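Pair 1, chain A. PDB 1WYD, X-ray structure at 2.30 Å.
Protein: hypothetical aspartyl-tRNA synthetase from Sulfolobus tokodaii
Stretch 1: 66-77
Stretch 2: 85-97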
# COMPACT_ATOMS: atom_id res chain seq x y z
N GLU A 66 -27.07 -6.05 -16.59
CA GLU A 66 -26.11 -5.07 -16.03
C GLU A 66 -26.69 -3.70 -15.65
O GLU A 66 -25.96 -2.86 -15.13
CB GLU A 66 -24.81 -4.95 -16.85
CG GLU A 66 -23.87 -6.16 -16.82
CD GLU A 66 -23.69 -6.82 -15.44
OE1 GLU A 66 -24.16 -7.96 -15.29
OE2 GLU A 66 -23.07 -6.22 -14.52
N SER A 67 -27.97 -3.47 -15.88
CA SER A 67 -28.65 -2.34 -15.25
C SER A 67 -28.63 -2.44 -13.74
O SER A 67 -28.64 -3.54 -13.14
CB SER A 67 -30.09 -2.26 -15.69
OG SER A 67 -30.16 -2.23 -17.10
N VAL A 68 -28.59 -1.28 -13.11
CA VAL A 68 -28.51 -1.22 -11.67
C VAL A 68 -29.90 -0.93 -11.14
O VAL A 68 -30.53 0.07 -11.53
CB VAL A 68 -27.51 -0.13 -11.23
CG1 VAL A 68 -27.54 0.05 -9.75
CG2 VAL A 68 -26.10 -0.45 -11.77
N ILE A 69 -30.40 -1.80 -10.26
CA ILE A 69 -31.73 -1.61 -9.72
C ILE A 69 -31.79 -1.64 -8.20
O ILE A 69 -30.90 -2.17 -7.52
CB ILE A 69 -32.81 -2.60 -10.36
CG1 ILE A 69 -32.64 -4.06 -9.90
CG2 ILE A 69 -32.86 -2.49 -11.84
CD1 ILE A 69 -33.76 -4.97 -10.38
N GLN A 70 -32.87 -1.04 -7.69
CA GLN A 70 -33.33 -1.17 -6.32
C GLN A 70 -34.56 -2.05 -6.38
O GLN A 70 -35.45 -1.84 -7.21
CB GLN A 70 -33.77 0.20 -5.84
CG GLN A 70 -33.30 0.59 -4.48
CD GLN A 70 -33.72 2.01 -4.12
OE1 GLN A 70 -33.78 2.37 -2.94
NE2 GLN A 70 -34.00 2.82 -5.13
N VAL A 71 -34.61 -3.06 -5.51
CA VAL A 71 -35.83 -3.87 -5.40
C VAL A 71 -36.33 -4.06 -3.96
O VAL A 71 -35.64 -4.59 -3.10
CB VAL A 71 -35.74 -5.21 -6.22
CG1 VAL A 71 -34.52 -6.04 -5.83
CG2 VAL A 71 -37.00 -6.02 -6.07
N ARG A 72 -37.54 -3.57 -3.71
CA ARG A 72 -38.26 -3.79 -2.46
C ARG A 72 -39.29 -4.92 -2.65
O ARG A 72 -40.13 -4.85 -3.56
CB ARG A 72 -38.96 -2.51 -2.06
CG ARG A 72 -39.89 -2.64 -0.86
CD ARG A 72 -40.33 -1.29 -0.28
NE ARG A 72 -41.31 -0.63 -1.14
CZ ARG A 72 -42.57 -1.06 -1.33
NH1 ARG A 72 -43.03 -2.16 -0.71
NH2 ARG A 72 -43.38 -0.38 -2.13
N GLY A 73 -39.22 -5.96 -1.82
CA GLY A 73 -40.21 -7.01 -1.84
C GLY A 73 -40.29 -7.80 -0.53
O GLY A 73 -39.68 -7.43 0.48
N ILE A 74 -41.02 -8.91 -0.57
CA ILE A 74 -41.21 -9.72 0.63
C ILE A 74 -40.48 -11.03 0.48
O ILE A 74 -40.60 -11.69 -0.53
CB ILE A 74 -42.73 -9.93 0.90
CG1 ILE A 74 -43.33 -8.66 1.52
CG2 ILE A 74 -42.97 -11.10 1.83
CD1 ILE A 74 -43.65 -7.50 0.53
N VAL A 75 -39.69 -11.39 1.48
CA VAL A 75 -38.96 -12.67 1.47
C VAL A 75 -39.92 -13.87 1.49
O VAL A 75 -40.98 -13.82 2.13
CB VAL A 75 -37.92 -12.72 2.61
CG1 VAL A 75 -37.21 -14.06 2.69
CG2 VAL A 75 -36.90 -11.58 2.43
N LYS A 76 -39.55 -14.91 0.74
CA LYS A 76 -40.29 -16.17 0.67
C LYS A 76 -39.28 -17.28 0.81
O LYS A 76 -38.37 -17.37 -0.01
CB LYS A 76 -41.03 -16.28 -0.67
N ALA A 77 -39.41 -18.12 1.84
CA ALA A 77 -38.51 -19.28 2.01
C ALA A 77 -38.92 -20.39 1.04
O ALA A 77 -40.09 -20.49 0.70
CB ALA A 77 -38.54 -19.77 3.45
N ILE A 85 -33.98 -18.99 -0.18
CA ILE A 85 -34.93 -17.88 -0.33
C ILE A 85 -35.01 -17.24 -1.72
O ILE A 85 -34.21 -17.51 -2.62
CB ILE A 85 -34.67 -16.75 0.70
CG1 ILE A 85 -33.21 -16.27 0.62
CG2 ILE A 85 -35.11 -17.16 2.11
CD1 ILE A 85 -33.08 -14.84 0.13
N GLU A 86 -36.01 -16.37 -1.83
CA GLU A 86 -36.23 -15.51 -2.97
C GLU A 86 -37.03 -14.29 -2.50
O GLU A 86 -37.76 -14.36 -1.51
CB GLU A 86 -36.96 -16.25 -4.10
CG GLU A 86 -37.98 -17.29 -3.66
CD GLU A 86 -38.94 -17.68 -4.76
OE1 GLU A 86 -38.50 -18.29 -5.78
OE2 GLU A 86 -40.15 -17.39 -4.60
N LEU A 87 -36.87 -13.19 -3.24
CA LEU A 87 -37.53 -11.92 -2.99
C LEU A 87 -38.68 -11.79 -3.97
O LEU A 87 -38.48 -11.89 -5.17
CB LEU A 87 -36.55 -10.79 -3.27
CG LEU A 87 -36.45 -9.56 -2.37
CD1 LEU A 87 -36.01 -8.40 -3.18
CD2 LEU A 87 -37.74 -9.26 -1.66
N HIS A 88 -39.88 -11.54 -3.45
CA HIS A 88 -41.05 -11.38 -4.31
C HIS A 88 -41.24 -9.90 -4.54
O HIS A 88 -41.61 -9.17 -3.63
CB HIS A 88 -42.28 -12.05 -3.67
CG HIS A 88 -42.30 -13.54 -3.83
ND1 HIS A 88 -43.46 -14.28 -3.80
CD2 HIS A 88 -41.29 -14.43 -4.02
CE1 HIS A 88 -43.18 -15.56 -3.97
NE2 HIS A 88 -41.87 -15.68 -4.10
N ALA A 89 -40.95 -9.43 -5.74
CA ALA A 89 -40.82 -8.00 -5.94
C ALA A 89 -42.15 -7.25 -5.83
O ALA A 89 -43.20 -7.74 -6.31
CB ALA A 89 -40.16 -7.71 -7.26
N GLU A 90 -42.12 -6.08 -5.19
CA GLU A 90 -43.29 -5.20 -5.13
C GLU A 90 -43.01 -3.88 -5.84
O GLU A 90 -43.91 -3.26 -6.44
CB GLU A 90 -43.71 -4.93 -3.67
CG GLU A 90 -44.05 -6.18 -2.86
CD GLU A 90 -45.46 -6.73 -3.13
OE1 GLU A 90 -46.44 -5.95 -3.20
OE2 GLU A 90 -45.59 -7.97 -3.26
N GLU A 91 -41.75 -3.45 -5.77
CA GLU A 91 -41.31 -2.20 -6.37
C GLU A 91 -39.87 -2.31 -6.82
O GLU A 91 -39.03 -2.83 -6.07
CB GLU A 91 -41.46 -1.03 -5.39
CG GLU A 91 -41.45 0.33 -6.07
CD GLU A 91 -41.59 1.48 -5.08
OE1 GLU A 91 -41.68 2.64 -5.54
OE2 GLU A 91 -41.60 1.23 -3.85
N ILE A 92 -39.61 -1.83 -8.04
CA ILE A 92 -38.28 -1.81 -8.62
C ILE A 92 -37.99 -0.41 -9.17
O ILE A 92 -38.79 0.18 -9.92
CB ILE A 92 -38.13 -2.90 -9.74
CG1 ILE A 92 -38.06 -4.32 -9.13
CG2 ILE A 92 -36.91 -2.62 -10.68
CD1 ILE A 92 -38.71 -5.41 -9.99
N THR A 93 -36.86 0.14 -8.76
CA THR A 93 -36.40 1.41 -9.28
C THR A 93 -35.17 1.22 -10.16
O THR A 93 -34.25 0.47 -9.81
CB THR A 93 -36.10 2.35 -8.12
OG1 THR A 93 -37.18 2.28 -7.18
CG2 THR A 93 -36.10 3.81 -8.60
N LEU A 94 -35.19 1.87 -11.31
CA LEU A 94 -34.08 1.87 -12.26
C LEU A 94 -33.10 2.97 -11.86
O LEU A 94 -33.42 4.17 -11.94
CB LEU A 94 -34.61 2.12 -13.66
CG LEU A 94 -34.12 1.38 -14.90
CD1 LEU A 94 -34.45 2.25 -16.11
CD2 LEU A 94 -32.64 1.08 -14.85
N LEU A 95 -31.91 2.58 -11.41
CA LEU A 95 -30.94 3.58 -10.94
C LEU A 95 -30.10 4.01 -12.11
O LEU A 95 -29.80 5.19 -12.27
CB LEU A 95 -30.08 3.00 -9.83
CG LEU A 95 -30.82 2.49 -8.60
CD1 LEU A 95 -29.83 2.00 -7.58
CD2 LEU A 95 -31.73 3.57 -7.98
N SER A 96 -29.74 3.03 -12.93
CA SER A 96 -28.85 3.24 -14.06
C SER A 96 -29.10 2.11 -15.10
O SER A 96 -28.86 0.92 -14.83
CB SER A 96 -27.40 3.25 -13.54
OG SER A 96 -26.48 3.51 -14.58
N LYS A 97 -29.59 2.51 -16.27
CA LYS A 97 -29.98 1.58 -17.32
C LYS A 97 -28.74 1.29 -18.17
O LYS A 97 -27.93 2.16 -18.38
CB LYS A 97 -31.09 2.20 -18.16
CG LYS A 97 -31.94 1.24 -19.02
CD LYS A 97 -32.47 1.93 -20.32
CE LYS A 97 -33.61 2.94 -20.03
NZ LYS A 97 -34.41 3.31 -21.25

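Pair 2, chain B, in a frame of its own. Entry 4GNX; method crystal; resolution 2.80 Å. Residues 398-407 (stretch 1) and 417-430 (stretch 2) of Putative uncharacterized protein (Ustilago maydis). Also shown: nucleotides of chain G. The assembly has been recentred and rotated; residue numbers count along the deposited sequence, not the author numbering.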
# COMPACT_ATOMS: atom_id res chain seq x y z
N ARG B 398 3.50 11.34 -13.71
CA ARG B 398 2.15 11.06 -13.20
C ARG B 398 2.09 9.64 -12.69
O ARG B 398 2.73 8.76 -13.26
CB ARG B 398 1.10 11.25 -14.27
CG ARG B 398 1.00 12.65 -14.81
CD ARG B 398 -0.46 13.05 -14.86
NE ARG B 398 -0.65 14.15 -15.80
CZ ARG B 398 -0.88 15.39 -15.45
NH1 ARG B 398 -0.99 15.71 -14.16
NH2 ARG B 398 -1.03 16.32 -16.38
N MET B 399 1.29 9.43 -11.65
CA MET B 399 1.30 8.17 -10.90
C MET B 399 0.03 7.33 -11.08
O MET B 399 -1.10 7.84 -10.99
CB MET B 399 1.50 8.48 -9.43
CG MET B 399 2.11 7.34 -8.64
SD MET B 399 2.65 7.83 -6.99
CE MET B 399 3.55 9.35 -7.35
N TYR B 400 0.21 6.03 -11.31
CA TYR B 400 -0.94 5.16 -11.59
C TYR B 400 -0.89 3.84 -10.88
O TYR B 400 0.19 3.31 -10.63
CB TYR B 400 -1.06 4.85 -13.10
CG TYR B 400 -1.29 6.06 -13.95
CD1 TYR B 400 -0.23 6.82 -14.40
CD2 TYR B 400 -2.56 6.44 -14.27
CE1 TYR B 400 -0.43 7.95 -15.16
CE2 TYR B 400 -2.79 7.56 -15.04
CZ TYR B 400 -1.72 8.31 -15.48
OH TYR B 400 -1.97 9.42 -16.25
N MET B 401 -2.07 3.30 -10.57
CA MET B 401 -2.18 1.88 -10.32
C MET B 401 -2.29 1.20 -11.67
O MET B 401 -3.16 1.53 -12.47
CB MET B 401 -3.40 1.55 -9.47
CG MET B 401 -3.09 1.41 -7.97
SD MET B 401 -1.84 0.16 -7.54
CE MET B 401 -2.33 -1.18 -8.63
N PHE B 402 -1.39 0.26 -11.93
CA PHE B 402 -1.38 -0.46 -13.19
C PHE B 402 -1.76 -1.92 -13.00
O PHE B 402 -1.16 -2.63 -12.20
CB PHE B 402 0.01 -0.42 -13.82
CG PHE B 402 0.43 0.92 -14.32
CD1 PHE B 402 1.43 1.63 -13.68
CD2 PHE B 402 -0.16 1.47 -15.46
CE1 PHE B 402 1.84 2.87 -14.13
CE2 PHE B 402 0.24 2.71 -15.93
CZ PHE B 402 1.25 3.41 -15.26
N ASN B 403 -2.74 -2.36 -13.75
CA ASN B 403 -3.10 -3.76 -13.74
C ASN B 403 -2.52 -4.40 -14.98
O ASN B 403 -2.78 -3.98 -16.11
CB ASN B 403 -4.62 -3.91 -13.71
CG ASN B 403 -5.05 -5.32 -13.41
OD1 ASN B 403 -4.37 -6.02 -12.66
ND2 ASN B 403 -6.15 -5.77 -14.01
N CYS B 404 -1.71 -5.43 -14.78
CA CYS B 404 -0.94 -5.99 -15.88
C CYS B 404 -0.98 -7.49 -15.98
O CYS B 404 -1.19 -8.20 -15.00
CB CYS B 404 0.53 -5.60 -15.77
SG CYS B 404 0.84 -3.88 -15.40
N ARG B 405 -0.76 -7.95 -17.21
CA ARG B 405 -0.42 -9.33 -17.49
C ARG B 405 1.04 -9.36 -17.96
O ARG B 405 1.56 -8.37 -18.49
CB ARG B 405 -1.36 -9.91 -18.55
CG ARG B 405 -1.90 -8.89 -19.55
CD ARG B 405 -2.91 -9.49 -20.52
NE ARG B 405 -2.27 -10.41 -21.46
CZ ARG B 405 -2.91 -11.31 -22.20
NH1 ARG B 405 -4.23 -11.45 -22.13
NH2 ARG B 405 -2.22 -12.10 -23.02
N ALA B 406 1.70 -10.50 -17.76
CA ALA B 406 3.05 -10.72 -18.26
C ALA B 406 3.09 -12.07 -18.96
O ALA B 406 2.72 -13.08 -18.37
CB ALA B 406 4.07 -10.68 -17.13
N LYS B 407 3.54 -12.07 -20.21
CA LYS B 407 3.55 -13.26 -21.04
C LYS B 407 4.81 -13.35 -21.86
O LYS B 407 5.52 -12.36 -22.03
CB LYS B 407 2.36 -13.25 -21.99
CG LYS B 407 1.22 -14.18 -21.58
CD LYS B 407 0.90 -15.15 -22.70
CE LYS B 407 0.32 -14.46 -23.93
NZ LYS B 407 -0.26 -15.47 -24.87
N VAL B 417 9.88 -11.52 -22.72
CA VAL B 417 8.70 -11.27 -21.88
C VAL B 417 8.15 -9.89 -22.17
O VAL B 417 8.91 -8.94 -22.33
CB VAL B 417 9.00 -11.36 -20.37
CG1 VAL B 417 7.78 -10.98 -19.56
CG2 VAL B 417 9.44 -12.77 -20.00
N ARG B 418 6.83 -9.78 -22.24
CA ARG B 418 6.23 -8.46 -22.32
C ARG B 418 5.20 -8.18 -21.22
O ARG B 418 4.54 -9.08 -20.71
CB ARG B 418 5.71 -8.15 -23.73
CG ARG B 418 6.81 -8.20 -24.78
CD ARG B 418 6.74 -7.10 -25.82
NE ARG B 418 5.59 -7.21 -26.71
CZ ARG B 418 4.57 -6.35 -26.72
NH1 ARG B 418 4.55 -5.29 -25.91
NH2 ARG B 418 3.55 -6.55 -27.54
N TYR B 419 5.14 -6.91 -20.83
CA TYR B 419 4.23 -6.48 -19.80
C TYR B 419 3.15 -5.59 -20.41
O TYR B 419 3.44 -4.53 -20.99
CB TYR B 419 5.01 -5.75 -18.70
CG TYR B 419 6.12 -6.57 -18.07
CD1 TYR B 419 7.47 -6.27 -18.30
CD2 TYR B 419 5.83 -7.65 -17.24
CE1 TYR B 419 8.48 -7.03 -17.72
CE2 TYR B 419 6.83 -8.42 -16.66
CZ TYR B 419 8.15 -8.11 -16.90
OH TYR B 419 9.12 -8.90 -16.31
N THR B 420 1.91 -6.04 -20.31
CA THR B 420 0.80 -5.34 -20.92
C THR B 420 -0.06 -4.70 -19.84
O THR B 420 -0.29 -5.27 -18.78
CB THR B 420 -0.05 -6.28 -21.77
OG1 THR B 420 0.81 -7.17 -22.49
CG2 THR B 420 -0.91 -5.50 -22.76
N ILE B 421 -0.51 -3.49 -20.12
CA ILE B 421 -1.45 -2.81 -19.26
C ILE B 421 -2.85 -3.25 -19.68
O ILE B 421 -3.21 -3.15 -20.85
CB ILE B 421 -1.28 -1.28 -19.35
CG1 ILE B 421 0.11 -0.90 -18.80
CG2 ILE B 421 -2.36 -0.58 -18.56
CD1 ILE B 421 0.67 0.43 -19.26
N SER B 422 -3.62 -3.78 -18.73
CA SER B 422 -5.01 -4.08 -18.96
C SER B 422 -5.92 -2.97 -18.40
O SER B 422 -6.92 -2.59 -19.02
CB SER B 422 -5.37 -5.46 -18.40
OG SER B 422 -5.00 -5.58 -17.05
N ARG B 423 -5.58 -2.45 -17.22
CA ARG B 423 -6.19 -1.21 -16.74
C ARG B 423 -5.15 -0.35 -16.08
O ARG B 423 -4.25 -0.85 -15.43
CB ARG B 423 -7.34 -1.47 -15.76
CG ARG B 423 -8.49 -0.50 -15.93
CD ARG B 423 -9.49 -0.55 -14.78
NE ARG B 423 -9.24 0.47 -13.74
CZ ARG B 423 -10.14 0.90 -12.86
NH1 ARG B 423 -11.39 0.41 -12.89
NH2 ARG B 423 -9.82 1.82 -11.95
N ALA B 424 -5.26 0.96 -16.27
CA ALA B 424 -4.49 1.92 -15.49
C ALA B 424 -5.45 2.90 -14.81
O ALA B 424 -6.24 3.56 -15.46
CB ALA B 424 -3.50 2.65 -16.37
N ALA B 425 -5.40 2.96 -13.49
CA ALA B 425 -6.22 3.91 -12.76
C ALA B 425 -5.30 4.92 -12.10
O ALA B 425 -4.21 4.57 -11.67
CB ALA B 425 -7.07 3.20 -11.72
N PRO B 426 -5.73 6.20 -12.05
CA PRO B 426 -4.91 7.22 -11.38
C PRO B 426 -4.94 6.97 -9.87
O PRO B 426 -5.97 6.60 -9.33
CB PRO B 426 -5.63 8.52 -11.73
CG PRO B 426 -7.05 8.10 -11.92
CD PRO B 426 -7.01 6.74 -12.55
N VAL B 427 -3.81 7.15 -9.20
CA VAL B 427 -3.73 6.89 -7.76
C VAL B 427 -4.73 7.70 -6.92
O VAL B 427 -4.88 8.91 -7.11
CB VAL B 427 -2.31 7.16 -7.23
CG1 VAL B 427 -2.27 7.04 -5.71
CG2 VAL B 427 -1.29 6.22 -7.90
N ASP B 428 -5.41 7.01 -6.01
CA ASP B 428 -6.24 7.66 -4.99
C ASP B 428 -5.40 8.00 -3.73
O ASP B 428 -5.23 7.17 -2.82
CB ASP B 428 -7.44 6.79 -4.64
CG ASP B 428 -8.30 7.38 -3.54
OD1 ASP B 428 -7.79 8.18 -2.72
OD2 ASP B 428 -9.50 7.04 -3.49
N PHE B 429 -4.92 9.23 -3.69
CA PHE B 429 -3.91 9.61 -2.71
C PHE B 429 -4.31 9.38 -1.27
O PHE B 429 -3.53 8.84 -0.50
CB PHE B 429 -3.42 11.04 -2.94
CG PHE B 429 -2.54 11.17 -4.14
CD1 PHE B 429 -2.89 11.99 -5.20
CD2 PHE B 429 -1.37 10.41 -4.23
CE1 PHE B 429 -2.07 12.10 -6.30
CE2 PHE B 429 -0.55 10.49 -5.34
CZ PHE B 429 -0.91 11.34 -6.38
N ALA B 430 -5.54 9.77 -0.94
CA ALA B 430 -6.09 9.56 0.40
C ALA B 430 -6.01 8.10 0.85
O ALA B 430 -5.51 7.78 1.94
CB ALA B 430 -7.53 10.01 0.42
P DT G 11 -8.46 -10.78 -21.96
OP1 DT G 11 -7.25 -9.97 -22.24
OP2 DT G 11 -9.62 -10.13 -21.29
O5' DT G 11 -9.00 -11.42 -23.32
C5' DT G 11 -8.26 -11.35 -24.57
C4' DT G 11 -8.41 -10.01 -25.24
O4' DT G 11 -7.11 -9.47 -25.53
C3' DT G 11 -9.12 -10.02 -26.59
O3' DT G 11 -9.72 -8.74 -26.89
C2' DT G 11 -7.99 -10.35 -27.55
C1' DT G 11 -6.76 -9.72 -26.89
N1 DT G 11 -5.56 -10.56 -26.89
C2 DT G 11 -4.38 -9.99 -26.46
O2 DT G 11 -4.29 -8.83 -26.11
N3 DT G 11 -3.30 -10.85 -26.47
C4 DT G 11 -3.29 -12.18 -26.84
O4 DT G 11 -2.24 -12.82 -26.79
C5 DT G 11 -4.57 -12.71 -27.26
C7 DT G 11 -4.65 -14.14 -27.68
C6 DT G 11 -5.62 -11.89 -27.26
P DT G 17 14.67 -5.91 -29.87
OP1 DT G 17 15.25 -7.03 -30.64
OP2 DT G 17 14.20 -6.13 -28.48
O5' DT G 17 15.75 -4.74 -29.85
C5' DT G 17 15.49 -3.46 -30.45
C4' DT G 17 14.87 -2.52 -29.44
O4' DT G 17 13.50 -2.91 -29.17
C3' DT G 17 15.56 -2.45 -28.07
O3' DT G 17 15.58 -1.08 -27.65
C2' DT G 17 14.63 -3.23 -27.16
C1' DT G 17 13.29 -2.87 -27.77
N1 DT G 17 12.14 -3.75 -27.45
C2 DT G 17 10.97 -3.55 -28.14
O2 DT G 17 10.84 -2.70 -29.01
N3 DT G 17 9.94 -4.40 -27.79
C4 DT G 17 9.97 -5.39 -26.83
O4 DT G 17 8.97 -6.07 -26.63
C5 DT G 17 11.23 -5.54 -26.13
C7 DT G 17 11.35 -6.58 -25.07
C6 DT G 17 12.24 -4.72 -26.47
P DT G 10 -8.76 -16.90 -17.18
OP1 DT G 10 -10.24 -17.05 -17.04
OP2 DT G 10 -8.02 -17.78 -18.12
O5' DT G 10 -8.48 -15.38 -17.60
C5' DT G 10 -9.09 -14.79 -18.78
C4' DT G 10 -8.13 -13.85 -19.46
O4' DT G 10 -6.90 -14.55 -19.78
C3' DT G 10 -8.61 -13.25 -20.79
O3' DT G 10 -8.00 -11.96 -20.97
C2' DT G 10 -8.01 -14.19 -21.82
C1' DT G 10 -6.66 -14.50 -21.18
N1 DT G 10 -6.05 -15.78 -21.59
C2 DT G 10 -5.21 -15.78 -22.68
O2 DT G 10 -4.97 -14.78 -23.33
N3 DT G 10 -4.67 -17.00 -22.99
C4 DT G 10 -4.88 -18.20 -22.33
O4 DT G 10 -4.32 -19.22 -22.72
C5 DT G 10 -5.76 -18.13 -21.19
C7 DT G 10 -6.05 -19.37 -20.41
C6 DT G 10 -6.30 -16.94 -20.88

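A backbone can be held constant while the side chains that fill it change, and these two antiparallel strand pairs illustrate the principle. Over 14 central residues they superpose with an RMSD of 0.5 Å. In each, one continuous strand lies against a partner that turns a corner midway, at Glu A90 in pair 1 and Ser B422 in pair 2, with a beta bulge at each; pair 1 turns again at Leu A95, with a second bulge. In pair 1 the carbonyl Arg A72 O accepts from both Glu A90 N (2.9 Å) and Glu A91 N (3.1 Å). At the matched place in pair 2, Asn B403 O accepts from Ser B422 N (2.8 Å) and, weakly, from Arg B423 N (3.4 Å); Ser B422 OG adds a third bond to Asn B403 O at 2.9 Å.

The buried face shows how volume is redistributed. Val A71 matches Phe B402, and their partners change with them: Ile A92 becomes Ala B424, while Ala A89 becomes Ile B421. In pair 1, Val A71 CG2 meets Ile A92 CG1 at 3.7 Å and Ala A89 CB at 3.8 Å. In pair 2 the phenyl ring spans the same neighbourhood, with Phe B402 CD2 lying 3.7 Å from Ala B424 CB and 4.0 Å from Ile B421 CD1. Each central side chain thus has one alanine and one isoleucine as neighbours, and these two have exchanged positions between the pairs. Two residues back along the strand, Ile A69 matches Tyr B400. Ile A69 CD1 reaches Ile A92 CG2 at 3.9 Å, whereas Tyr B400 CD2 makes a looser approach to Ala B424 CB, at 4.4 Å.

Beyond the bulge, Gly A73 matches Cys B404. The glycine lets Leu A87 fold in over the backbone, its CD2 only 3.1 Å from Gly A73 C; an ideal CB on Gly A73 would clash with both Leu A87 CD2 and His A88 O. Cys B404 does carry a CB, and the residue matched to Leu A87, Tyr B419, places its side-chain centre 5.5 Å away from that of the leucine. Tyr B419 CD2 packs 3.5 Å from Ala B406 CB, at the position of Val A75. In pair 1, Val A75 CG1 instead touches Ile A85 CG2 at 3.8 Å.

The other face keeps its backbone ladder but varies its chemistry. Arg A72 and Glu A91 form a salt bridge, NH2 to OE2 at 3.0 Å; their counterparts, Asn B403 and Arg B423, approach through CB atoms 4.2 Å apart. Near the end, Val A68 CG1 and Leu A95 CD1 pack at 3.7 Å, and Met B399 CG and Val B427 CG2 repeat that distance with different side chains.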